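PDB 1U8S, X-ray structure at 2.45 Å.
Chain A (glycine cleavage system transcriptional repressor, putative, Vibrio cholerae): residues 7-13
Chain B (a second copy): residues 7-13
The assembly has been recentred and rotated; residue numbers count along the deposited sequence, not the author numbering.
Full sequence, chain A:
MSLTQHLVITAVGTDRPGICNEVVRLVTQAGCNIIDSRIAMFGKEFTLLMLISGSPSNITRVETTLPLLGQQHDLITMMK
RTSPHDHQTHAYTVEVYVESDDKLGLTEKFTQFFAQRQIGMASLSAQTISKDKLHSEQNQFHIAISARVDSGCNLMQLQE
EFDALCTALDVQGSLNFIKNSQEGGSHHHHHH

Chain A, residues 7-13: LVITAVG
Chain B, residues 7-13: LVITAVG

When two copies of one β-strand pack face to face through their side chains, alternation along the strand decides which residues can meet, and the pair formed by residues 7-13 of chains A and B in this putative glycine cleavage system transcriptional repressor illustrates the principle well. Both stretches are extended throughout, with phi between -94° and -157° and psi between 113° and 175°, and each lies within a longer strand. Their N-to-C directions make an angle of 168°, nearly antiparallel, and their axes approach to 7.9 Å. That separation is too wide for backbone pairing, so the contact is made by side chains. The register centres on Thr A10 and Thr B10, whose CA atoms lie 7.0 Å apart; Val A8 sits across from Val B12, CA to CA 8.1 Å.

The alternation is strict where it can be read. Val A8, Thr A10 and Val A12, with Val B8, Thr B10 and Val B12, direct CA-to-CB toward the partner, whereas Ile A9 and Ile B9 (chi1 m, chi2 t) and Ala A11 and Ala B11 point away. Leu A7 and Leu B7, both with chi1 t and chi2 p, are out of reach, and Gly A13 and Gly B13 have no side chain. The two stretches together bury 267 Å².

Apolar packing occupies the two outer positions. Val A8 CG1 meets Val B12 CG1 at 3.8 Å, and Val A12 CG1 meets Val B8 CG1 at 3.7 Å. All four valines hold chi1 near t, from 165° to 188° on a full-circle scale; the antiparallel register places position 8 of each chain against position 12 of the other, and the two distances are nearly equal, as expected where the two halves of the contact are so alike. These are ordinary van der Waals separations between methyl groups.

The polar interaction lies at the centre. Thr B10 OG1 donates a hydrogen bond to Thr A10 OG1 at 3.1 Å, and Thr A10 OG1 is also hydrogen-bonded elsewhere in the structure. Here the symmetry breaks: Thr A10 has chi1 at 179° (t), while Thr B10 lies between wells at -98°. The bond deserves caution, because Thr A10 OG1 stands only 2.9 Å from Thr B10 CG2, a clash in the model that leaves the position of that hydroxyl oxygen less sure.

Mixed contacts join the centre to the valines. Val A12 CG2 comes within 3.4 Å of Thr B10 OG1, and Thr A10 CG2 lies 4.1 Å from Val B12 CG2. A small polar centre is thus set between two aliphatic pairs, all of it buried in the assembly.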

# COMPACT_ATOMS: atom_id res chain seq x y z
N LEU A 7 9.23 7.64 -11.22
CA LEU A 7 9.12 6.24 -11.55
C LEU A 7 8.36 5.47 -10.50
O LEU A 7 8.68 5.53 -9.31
CB LEU A 7 10.52 5.63 -11.70
CG LEU A 7 10.59 4.14 -12.05
CD1 LEU A 7 10.16 3.94 -13.50
CD2 LEU A 7 12.01 3.63 -11.81
N VAL A 8 7.33 4.76 -10.94
CA VAL A 8 6.52 3.93 -10.07
C VAL A 8 7.11 2.53 -10.12
O VAL A 8 7.26 1.96 -11.19
CB VAL A 8 5.06 3.87 -10.56
CG1 VAL A 8 4.30 2.79 -9.81
CG2 VAL A 8 4.40 5.24 -10.37
N ILE A 9 7.45 1.99 -8.97
CA ILE A 9 8.03 0.66 -8.92
C ILE A 9 7.12 -0.25 -8.14
O ILE A 9 6.50 0.16 -7.16
CB ILE A 9 9.40 0.69 -8.21
CG1 ILE A 9 10.39 1.51 -9.04
CG2 ILE A 9 9.90 -0.72 -7.98
CD1 ILE A 9 11.71 1.76 -8.32
N THR A 10 7.02 -1.50 -8.58
CA THR A 10 6.20 -2.45 -7.86
C THR A 10 6.93 -3.77 -7.85
O THR A 10 7.43 -4.21 -8.89
CB THR A 10 4.84 -2.60 -8.51
OG1 THR A 10 4.08 -3.56 -7.77
CG2 THR A 10 4.96 -3.06 -9.93
N ALA A 11 7.03 -4.39 -6.69
CA ALA A 11 7.72 -5.66 -6.58
C ALA A 11 6.96 -6.65 -5.70
O ALA A 11 6.17 -6.25 -4.86
CB ALA A 11 9.12 -5.44 -6.03
N VAL A 12 7.21 -7.93 -5.93
CA VAL A 12 6.57 -9.01 -5.17
C VAL A 12 7.51 -10.20 -5.19
O VAL A 12 7.75 -10.79 -6.24
CB VAL A 12 5.25 -9.47 -5.79
CG1 VAL A 12 4.62 -10.53 -4.93
CG2 VAL A 12 4.31 -8.30 -5.93
N GLY A 13 8.05 -10.54 -4.03
CA GLY A 13 8.96 -11.66 -3.94
C GLY A 13 8.75 -12.40 -2.64
O GLY A 13 7.97 -11.96 -1.80
N LEU B 7 -3.59 -15.67 -3.75
CA LEU B 7 -2.85 -15.06 -4.85
C LEU B 7 -2.53 -13.61 -4.50
O LEU B 7 -3.29 -12.95 -3.78
CB LEU B 7 -3.70 -15.10 -6.13
CG LEU B 7 -3.11 -14.50 -7.40
CD1 LEU B 7 -1.96 -15.36 -7.88
CD2 LEU B 7 -4.18 -14.42 -8.48
N VAL B 8 -1.40 -13.13 -4.99
CA VAL B 8 -0.99 -11.75 -4.75
C VAL B 8 -1.03 -11.00 -6.07
O VAL B 8 -0.49 -11.45 -7.07
CB VAL B 8 0.44 -11.68 -4.19
CG1 VAL B 8 0.96 -10.26 -4.31
CG2 VAL B 8 0.45 -12.12 -2.74
N ILE B 9 -1.69 -9.85 -6.06
CA ILE B 9 -1.80 -9.05 -7.27
C ILE B 9 -1.15 -7.67 -7.17
O ILE B 9 -1.25 -6.99 -6.15
CB ILE B 9 -3.28 -8.87 -7.66
CG1 ILE B 9 -3.92 -10.22 -7.97
CG2 ILE B 9 -3.39 -7.96 -8.88
CD1 ILE B 9 -5.43 -10.14 -8.21
N THR B 10 -0.50 -7.29 -8.26
CA THR B 10 0.15 -6.00 -8.36
C THR B 10 -0.35 -5.37 -9.65
O THR B 10 -0.41 -6.02 -10.68
CB THR B 10 1.69 -6.16 -8.43
OG1 THR B 10 2.24 -5.94 -7.12
CG2 THR B 10 2.28 -5.16 -9.40
N ALA B 11 -0.71 -4.09 -9.59
CA ALA B 11 -1.20 -3.40 -10.77
C ALA B 11 -0.85 -1.92 -10.81
O ALA B 11 -0.86 -1.24 -9.79
CB ALA B 11 -2.71 -3.58 -10.87
N VAL B 12 -0.53 -1.44 -12.00
CA VAL B 12 -0.18 -0.03 -12.19
C VAL B 12 -0.83 0.41 -13.48
O VAL B 12 -0.64 -0.21 -14.53
CB VAL B 12 1.33 0.17 -12.32
CG1 VAL B 12 1.66 1.66 -12.31
CG2 VAL B 12 2.03 -0.52 -11.18
N GLY B 13 -1.60 1.48 -13.41
CA GLY B 13 -2.26 1.98 -14.59
C GLY B 13 -2.61 3.44 -14.45
O GLY B 13 -2.73 3.97 -13.34